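Local coordinates for protein similar to metal-dependent hydrolase (PDB 3ESH) that is a probable metal-dependent hydrolase of the metallo-beta-lactamase superfamily whose substrate is not established, at residues S7-D19 with G80-Y94. Numbering follows the deposited sequence.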
ATOM      1  N   SER A   7      -8.229  21.824  34.264  1.00 52.40           N
ATOM      2  CA  SER A   7      -8.413  20.946  35.405  1.00 50.86           C
ATOM      3  C   SER A   7      -8.684  19.518  34.885  1.00 50.06           C
ATOM      4  O   SER A   7      -9.508  19.315  33.996  1.00 49.84           O
ATOM      5  CB  SER A   7      -9.571  21.456  36.258  1.00 50.19           C
ATOM      6  OG  SER A   7      -9.637  20.763  37.487  1.00 52.29           O
ATOM      7  N   ILE A   8      -7.983  18.534  35.437  1.00 48.28           N
ATOM      8  CA  ILE A   8      -8.140  17.150  35.000  1.00 46.67           C
ATOM      9  C   ILE A   8      -8.521  16.232  36.160  1.00 46.72           C
ATOM     10  O   ILE A   8      -7.898  16.288  37.209  1.00 46.61           O
ATOM     11  CB  ILE A   8      -6.827  16.615  34.381  1.00 47.50           C
ATOM     12  CG1 ILE A   8      -6.440  17.436  33.145  1.00 46.68           C
ATOM     13  CG2 ILE A   8      -6.990  15.158  34.012  1.00 48.75           C
ATOM     14  CD1 ILE A   8      -7.383  17.277  31.977  1.00 47.42           C
ATOM     15  N   HIS A   9      -9.537  15.393  35.964  1.00 47.62           N
ATOM     16  CA  HIS A   9      -9.982  14.449  36.986  1.00 49.26           C
ATOM     17  C   HIS A   9     -10.443  13.146  36.364  1.00 49.12           C
ATOM     18  O   HIS A   9     -10.618  13.056  35.153  1.00 49.17           O
ATOM     19  CB  HIS A   9     -11.144  15.013  37.802  1.00 49.69           C
ATOM     20  CG  HIS A   9     -10.821  16.283  38.520  1.00 51.46           C
ATOM     21  ND1 HIS A   9     -11.141  17.525  38.019  1.00 52.29           N
ATOM     22  CD2 HIS A   9     -10.169  16.500  39.686  1.00 51.28           C
ATOM     23  CE1 HIS A   9     -10.700  18.456  38.845  1.00 53.25           C
ATOM     24  NE2 HIS A   9     -10.106  17.863  39.864  1.00 53.47           N
ATOM     25  N   TYR A  10     -10.648  12.135  37.196  1.00 49.52           N
ATOM     26  CA  TYR A  10     -11.123  10.853  36.707  1.00 50.09           C
ATOM     27  C   TYR A  10     -12.528  10.566  37.249  1.00 48.82           C
ATOM     28  O   TYR A  10     -12.914  11.083  38.300  1.00 49.70           O
ATOM     29  CB  TYR A  10     -10.135   9.732  37.076  1.00 51.20           C
ATOM     30  CG  TYR A  10      -9.907   9.513  38.551  1.00 54.16           C
ATOM     31  CD1 TYR A  10     -10.893   8.938  39.355  1.00 55.71           C
ATOM     32  CD2 TYR A  10      -8.695   9.859  39.145  1.00 55.48           C
ATOM     33  CE1 TYR A  10     -10.674   8.711  40.717  1.00 57.10           C
ATOM     34  CE2 TYR A  10      -8.463   9.637  40.502  1.00 56.73           C
ATOM     35  CZ  TYR A  10      -9.454   9.063  41.286  1.00 57.25           C
ATOM     36  OH  TYR A  10      -9.221   8.843  42.631  1.00 56.02           O
ATOM     37  N   LEU A  11     -13.290   9.758  36.515  1.00 46.51           N
ATOM     38  CA  LEU A  11     -14.649   9.407  36.905  1.00 44.28           C
ATOM     39  C   LEU A  11     -14.806   7.886  36.935  1.00 44.49           C
ATOM     40  O   LEU A  11     -14.364   7.181  36.021  1.00 44.18           O
ATOM     41  CB  LEU A  11     -15.640   9.993  35.908  1.00 42.55           C
ATOM     42  CG  LEU A  11     -15.442  11.444  35.484  1.00 41.69           C
ATOM     43  CD1 LEU A  11     -16.276  11.733  34.235  1.00 39.58           C
ATOM     44  CD2 LEU A  11     -15.819  12.380  36.635  1.00 41.38           C
ATOM     45  N   ASN A  12     -15.451   7.389  37.986  1.00 43.64           N
ATOM     46  CA  ASN A  12     -15.670   5.965  38.167  1.00 42.72           C
ATOM     47  C   ASN A  12     -16.733   5.438  37.199  1.00 41.32           C
ATOM     48  O   ASN A  12     -17.928   5.429  37.518  1.00 41.16           O
ATOM     49  CB  ASN A  12     -16.117   5.705  39.601  1.00 43.87           C
ATOM     50  CG  ASN A  12     -15.948   4.270  40.010  1.00 45.25           C
ATOM     51  OD1 ASN A  12     -16.349   3.358  39.295  1.00 47.27           O
ATOM     52  ND2 ASN A  12     -15.351   4.055  41.178  1.00 47.12           N
ATOM     53  N   GLY A  13     -16.299   4.993  36.026  1.00 39.63           N
ATOM     54  CA  GLY A  13     -17.220   4.463  35.042  1.00 37.68           C
ATOM     55  C   GLY A  13     -17.344   2.957  35.133  1.00 38.15           C
ATOM     56  O   GLY A  13     -17.854   2.308  34.219  1.00 36.99           O
ATOM     57  N   GLY A  14     -16.869   2.403  36.243  1.00 38.48           N
ATOM     58  CA  GLY A  14     -16.941   0.968  36.450  1.00 39.06           C
ATOM     59  C   GLY A  14     -15.587   0.296  36.352  1.00 38.89           C
ATOM     60  O   GLY A  14     -14.547   0.942  36.459  1.00 39.23           O
ATOM     61  N   ASN A  15     -15.599  -1.012  36.145  1.00 40.10           N
ATOM     62  CA  ASN A  15     -14.367  -1.776  36.032  1.00 43.21           C
ATOM     63  C   ASN A  15     -14.608  -3.102  35.309  1.00 43.40           C
ATOM     64  O   ASN A  15     -15.741  -3.540  35.142  1.00 44.10           O
ATOM     65  CB  ASN A  15     -13.799  -2.081  37.422  1.00 43.91           C
ATOM     66  CG  ASN A  15     -14.556  -3.205  38.120  1.00 44.94           C
ATOM     67  OD1 ASN A  15     -15.717  -3.036  38.510  1.00 46.11           O
ATOM     68  ND2 ASN A  15     -13.915  -4.364  38.253  1.00 43.70           N
ATOM     69  N   THR A  16     -13.514  -3.737  34.904  1.00 43.44           N
ATOM     70  CA  THR A  16     -13.562  -5.022  34.224  1.00 43.45           C
ATOM     71  C   THR A  16     -12.338  -5.841  34.636  1.00 43.48           C
ATOM     72  O   THR A  16     -11.301  -5.286  34.970  1.00 43.39           O
ATOM     73  CB  THR A  16     -13.537  -4.854  32.685  1.00 43.38           C
ATOM     74  OG1 THR A  16     -12.298  -4.246  32.291  1.00 44.77           O
ATOM     75  CG2 THR A  16     -14.702  -4.000  32.218  1.00 41.08           C
ATOM     76  N   LYS A  17     -12.477  -7.159  34.637  1.00 43.05           N
ATOM     77  CA  LYS A  17     -11.367  -8.024  34.973  1.00 42.42           C
ATOM     78  C   LYS A  17     -11.062  -8.825  33.712  1.00 42.32           C
ATOM     79  O   LYS A  17     -11.871  -9.649  33.280  1.00 43.04           O
ATOM     80  CB  LYS A  17     -11.719  -8.941  36.154  1.00 43.32           C
ATOM     81  CG  LYS A  17     -11.859  -8.195  37.494  1.00 43.10           C
ATOM     82  CD  LYS A  17     -11.674  -9.112  38.722  1.00 47.22           C
ATOM     83  CE  LYS A  17     -12.932  -9.871  39.110  1.00 47.96           C
ATOM     84  NZ  LYS A  17     -13.967  -8.950  39.678  1.00 49.51           N
HETATM   85  N   MSE A  18      -9.905  -8.540  33.110  1.00 41.49           N
HETATM   86  CA  MSE A  18      -9.478  -9.205  31.893  1.00 39.80           C
HETATM   87  C   MSE A  18      -8.317 -10.138  32.182  1.00 39.10           C
HETATM   88  O   MSE A  18      -7.536  -9.885  33.088  1.00 39.39           O
HETATM   89  CB  MSE A  18      -9.043  -8.169  30.854  1.00 41.61           C
HETATM   90  CG  MSE A  18     -10.085  -7.177  30.431  1.00 42.64           C
HETATM   91 SE   MSE A  18     -11.636  -8.052  29.759  1.00 44.54          SE
HETATM   92  CE  MSE A  18     -12.808  -7.520  31.163  1.00 42.72           C
ATOM     93  N   ASP A  19      -8.205 -11.209  31.401  1.00 39.49           N
ATOM     94  CA  ASP A  19      -7.123 -12.180  31.551  1.00 39.01           C
ATOM     95  C   ASP A  19      -5.745 -11.504  31.408  1.00 39.21           C
ATOM     96  O   ASP A  19      -5.479 -10.833  30.428  1.00 38.49           O
ATOM     97  CB  ASP A  19      -7.271 -13.298  30.513  1.00 37.11           C
ATOM     98  CG  ASP A  19      -6.195 -14.372  30.647  1.00 40.80           C
ATOM     99  OD1 ASP A  19      -6.320 -15.264  31.523  1.00 38.98           O
ATOM    100  OD2 ASP A  19      -5.202 -14.313  29.877  1.00 38.85           O
ATOM    101  N   GLY A  80     -15.877  -9.767  34.761  1.00 54.52           N
ATOM    102  CA  GLY A  80     -15.499  -9.417  36.112  1.00 53.07           C
ATOM    103  C   GLY A  80     -15.863  -8.032  36.597  1.00 52.99           C
ATOM    104  O   GLY A  80     -15.067  -7.372  37.268  1.00 53.88           O
ATOM    105  N   VAL A  81     -17.062  -7.583  36.272  1.00 52.60           N
ATOM    106  CA  VAL A  81     -17.508  -6.275  36.708  1.00 52.08           C
ATOM    107  C   VAL A  81     -17.925  -6.350  38.183  1.00 53.28           C
ATOM    108  O   VAL A  81     -18.813  -7.120  38.541  1.00 53.61           O
ATOM    109  CB  VAL A  81     -18.712  -5.816  35.874  1.00 51.60           C
ATOM    110  CG1 VAL A  81     -18.956  -4.341  36.074  1.00 52.14           C
ATOM    111  CG2 VAL A  81     -18.475  -6.139  34.422  1.00 53.05           C
ATOM    112  N   ASP A  82     -17.283  -5.562  39.037  1.00 53.63           N
ATOM    113  CA  ASP A  82     -17.639  -5.561  40.454  1.00 54.89           C
ATOM    114  C   ASP A  82     -18.776  -4.581  40.654  1.00 55.95           C
ATOM    115  O   ASP A  82     -19.761  -4.881  41.331  1.00 56.64           O
ATOM    116  CB  ASP A  82     -16.448  -5.145  41.317  1.00 53.75           C
ATOM    117  CG  ASP A  82     -15.249  -6.026  41.100  1.00 54.51           C
ATOM    118  OD1 ASP A  82     -15.390  -7.270  41.186  1.00 54.17           O
ATOM    119  OD2 ASP A  82     -14.160  -5.471  40.844  1.00 56.37           O
ATOM    120  N   GLU A  83     -18.620  -3.403  40.058  1.00 56.61           N
ATOM    121  CA  GLU A  83     -19.613  -2.346  40.136  1.00 57.31           C
ATOM    122  C   GLU A  83     -19.748  -1.739  38.749  1.00 55.53           C
ATOM    123  O   GLU A  83     -18.796  -1.726  37.978  1.00 56.48           O
ATOM    124  CB  GLU A  83     -19.169  -1.257  41.127  1.00 60.94           C
ATOM    125  CG  GLU A  83     -17.893  -0.511  40.697  1.00 67.78           C
ATOM    126  CD  GLU A  83     -17.497   0.618  41.647  1.00 70.98           C
ATOM    127  OE1 GLU A  83     -18.265   1.597  41.767  1.00 73.32           O
ATOM    128  OE2 GLU A  83     -16.415   0.529  42.275  1.00 72.08           O
ATOM    129  N   GLU A  84     -20.937  -1.255  38.426  1.00 52.43           N
ATOM    130  CA  GLU A  84     -21.168  -0.620  37.142  1.00 48.69           C
ATOM    131  C   GLU A  84     -20.802   0.846  37.318  1.00 47.41           C
ATOM    132  O   GLU A  84     -20.367   1.264  38.396  1.00 46.96           O
ATOM    133  CB  GLU A  84     -22.634  -0.751  36.725  1.00 49.29           C
ATOM    134  CG  GLU A  84     -23.008  -2.126  36.170  1.00 51.26           C
ATOM    135  CD  GLU A  84     -24.500  -2.265  35.889  1.00 52.28           C
ATOM    136  OE1 GLU A  84     -25.287  -2.424  36.852  1.00 52.43           O
ATOM    137  OE2 GLU A  84     -24.891  -2.206  34.707  1.00 52.02           O
ATOM    138  N   SER A  85     -20.997   1.624  36.265  1.00 46.72           N
ATOM    139  CA  SER A  85     -20.661   3.038  36.267  1.00 46.25           C
ATOM    140  C   SER A  85     -21.346   3.898  37.332  1.00 46.98           C
ATOM    141  O   SER A  85     -22.494   3.667  37.693  1.00 45.78           O
ATOM    142  CB  SER A  85     -20.937   3.610  34.871  1.00 45.22           C
ATOM    143  OG  SER A  85     -20.594   4.977  34.782  1.00 45.03           O
ATOM    144  N   HIS A  86     -20.598   4.890  37.826  1.00 48.52           N
ATOM    145  CA  HIS A  86     -21.062   5.862  38.822  1.00 49.98           C
ATOM    146  C   HIS A  86     -20.747   7.208  38.221  1.00 50.52           C
ATOM    147  O   HIS A  86     -20.477   8.169  38.945  1.00 52.05           O
ATOM    148  CB  HIS A  86     -20.278   5.765  40.133  1.00 50.61           C
ATOM    149  CG  HIS A  86     -20.764   4.701  41.057  1.00 52.28           C
ATOM    150  ND1 HIS A  86     -20.374   3.385  40.948  1.00 54.18           N
ATOM    151  CD2 HIS A  86     -21.637   4.752  42.091  1.00 54.33           C
ATOM    152  CE1 HIS A  86     -20.989   2.669  41.874  1.00 54.67           C
ATOM    153  NE2 HIS A  86     -21.761   3.476  42.580  1.00 54.99           N
ATOM    154  N   ILE A  87     -20.771   7.276  36.897  1.00 51.41           N
ATOM    155  CA  ILE A  87     -20.428   8.506  36.202  1.00 51.57           C
ATOM    156  C   ILE A  87     -21.332   9.699  36.528  1.00 52.21           C
ATOM    157  O   ILE A  87     -20.872  10.840  36.514  1.00 53.87           O
ATOM    158  CB  ILE A  87     -20.374   8.260  34.672  1.00 51.03           C
ATOM    159  CG1 ILE A  87     -19.624   9.398  33.989  1.00 51.08           C
ATOM    160  CG2 ILE A  87     -21.780   8.114  34.111  1.00 49.33           C
ATOM    161  CD1 ILE A  87     -19.399   9.168  32.524  1.00 50.87           C
ATOM    162  N   ILE A  88     -22.604   9.457  36.833  1.00 51.79           N
ATOM    163  CA  ILE A  88     -23.497  10.569  37.164  1.00 52.02           C
ATOM    164  C   ILE A  88     -23.130  11.167  38.523  1.00 51.62           C
ATOM    165  O   ILE A  88     -22.873  12.369  38.630  1.00 50.86           O
ATOM    166  CB  ILE A  88     -24.998  10.141  37.192  1.00 52.35           C
ATOM    167  CG1 ILE A  88     -25.468   9.741  35.788  1.00 51.26           C
ATOM    168  CG2 ILE A  88     -25.856  11.287  37.686  1.00 51.61           C
ATOM    169  CD1 ILE A  88     -24.913   8.422  35.315  1.00 53.92           C
ATOM    170  N   ALA A  89     -23.100  10.326  39.553  1.00 51.21           N
ATOM    171  CA  ALA A  89     -22.749  10.780  40.892  1.00 51.78           C
ATOM    172  C   ALA A  89     -21.345  11.385  40.943  1.00 53.07           C
ATOM    173  O   ALA A  89     -21.123  12.391  41.620  1.00 54.13           O
ATOM    174  CB  ALA A  89     -22.858   9.624  41.878  1.00 52.52           C
ATOM    175  N   ASP A  90     -20.396  10.776  40.235  1.00 53.94           N
ATOM    176  CA  ASP A  90     -19.028  11.300  40.226  1.00 54.98           C
ATOM    177  C   ASP A  90     -19.010  12.692  39.622  1.00 54.81           C
ATOM    178  O   ASP A  90     -18.329  13.581  40.119  1.00 54.54           O
ATOM    179  CB  ASP A  90     -18.094  10.394  39.422  1.00 56.71           C
ATOM    180  CG  ASP A  90     -17.336   9.409  40.294  1.00 57.88           C
ATOM    181  OD1 ASP A  90     -17.982   8.533  40.898  1.00 59.82           O
ATOM    182  OD2 ASP A  90     -16.093   9.514  40.372  1.00 59.19           O
ATOM    183  N   LEU A  91     -19.764  12.880  38.543  1.00 56.19           N
ATOM    184  CA  LEU A  91     -19.823  14.180  37.885  1.00 56.56           C
ATOM    185  C   LEU A  91     -20.392  15.250  38.810  1.00 57.39           C
ATOM    186  O   LEU A  91     -19.946  16.401  38.792  1.00 56.25           O
ATOM    187  CB  LEU A  91     -20.667  14.087  36.608  1.00 55.70           C
ATOM    188  CG  LEU A  91     -19.978  13.511  35.367  1.00 56.11           C
ATOM    189  CD1 LEU A  91     -20.969  13.423  34.207  1.00 54.37           C
ATOM    190  CD2 LEU A  91     -18.803  14.402  34.988  1.00 54.08           C
ATOM    191  N   ALA A  92     -21.378  14.860  39.616  1.00 58.48           N
ATOM    192  CA  ALA A  92     -22.008  15.784  40.552  1.00 59.72           C
ATOM    193  C   ALA A  92     -20.958  16.365  41.503  1.00 60.70           C
ATOM    194  O   ALA A  92     -20.979  17.558  41.803  1.00 59.92           O
ATOM    195  CB  ALA A  92     -23.097  15.075  41.336  1.00 58.55           C
ATOM    196  N   ASN A  93     -20.041  15.515  41.961  1.00 61.32           N
ATOM    197  CA  ASN A  93     -18.972  15.938  42.865  1.00 61.99           C
ATOM    198  C   ASN A  93     -18.236  17.166  42.323  1.00 62.49           C
ATOM    199  O   ASN A  93     -17.501  17.824  43.060  1.00 62.28           O
ATOM    200  CB  ASN A  93     -17.957  14.807  43.084  1.00 62.96           C
ATOM    201  CG  ASN A  93     -18.576  13.573  43.719  1.00 65.07           C
ATOM    202  OD1 ASN A  93     -19.302  13.669  44.710  1.00 66.10           O
ATOM    203  ND2 ASN A  93     -18.278  12.400  43.154  1.00 66.06           N
ATOM    204  N   TYR A  94     -18.428  17.456  41.036  1.00 62.51           N
ATOM    205  CA  TYR A  94     -17.799  18.614  40.408  1.00 62.75           C
ATOM    206  C   TYR A  94     -18.843  19.615  39.937  1.00 62.51           C
ATOM    207  O   TYR A  94     -18.545  20.499  39.137  1.00 61.23           O
ATOM    208  CB  TYR A  94     -16.922  18.194  39.220  1.00 63.37           C
ATOM    209  CG  TYR A  94     -15.848  17.202  39.594  1.00 64.17           C
ATOM    210  CD1 TYR A  94     -16.090  15.827  39.537  1.00 63.26           C
ATOM    211  CD2 TYR A  94     -14.618  17.636  40.086  1.00 63.65           C
ATOM    212  CE1 TYR A  94     -15.137  14.912  39.966  1.00 63.40           C
ATOM    213  CE2 TYR A  94     -13.659  16.730  40.523  1.00 63.96           C
ATOM    214  CZ  TYR A  94     -13.924  15.371  40.464  1.00 63.41           C
ATOM    215  OH  TYR A  94     -12.991  14.475  40.935  1.00 61.60           O
TER
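Lys-17 lies across Gly-80, the C-prime glycine of the Schellman motif that ends helix 73-78, and so ties strand 15-19 to the loop leading into helix 87-92 in this metallo-beta-lactamase-type fold. Its CB rests 3.8 Å from Gly-80 CA, and CG sits 3.3 Å from Gly-80 O. CD passes the same oxygen at 4.1 Å; the bend at chi3 (-83°) then keeps CE beside Gly-80, 3.8 Å from its O, and the bend at chi4 (-70°) turns NZ back over the carbonyl. There NZ donates to Gly-80 O from above the carbonyl plane and forms a salt bridge with Asp-82 OD1 at 2.7 Å. The other carboxylate oxygen, OD2, takes a weak bond from Asn-15 ND2, which also bonds weakly to Asn-45, so two side chains of the strand hold the aspartate. Farther along, His-86, the N-cap residue of helix 87-92, sends its backbone N to Asn-12 O at 2.7 Å, while Leu-11 CD1 packs on Leu-91 CD2 and Ile-87 CG1 of that helix. Beyond it, Tyr-94 CE2 stands over the centre of one face of the His-9 ring. Asn-15 OD1, meanwhile, accepts from two successive amides: Asp-82 N at 3.0 Å and, weakly, Glu-83 N at 3.3 Å.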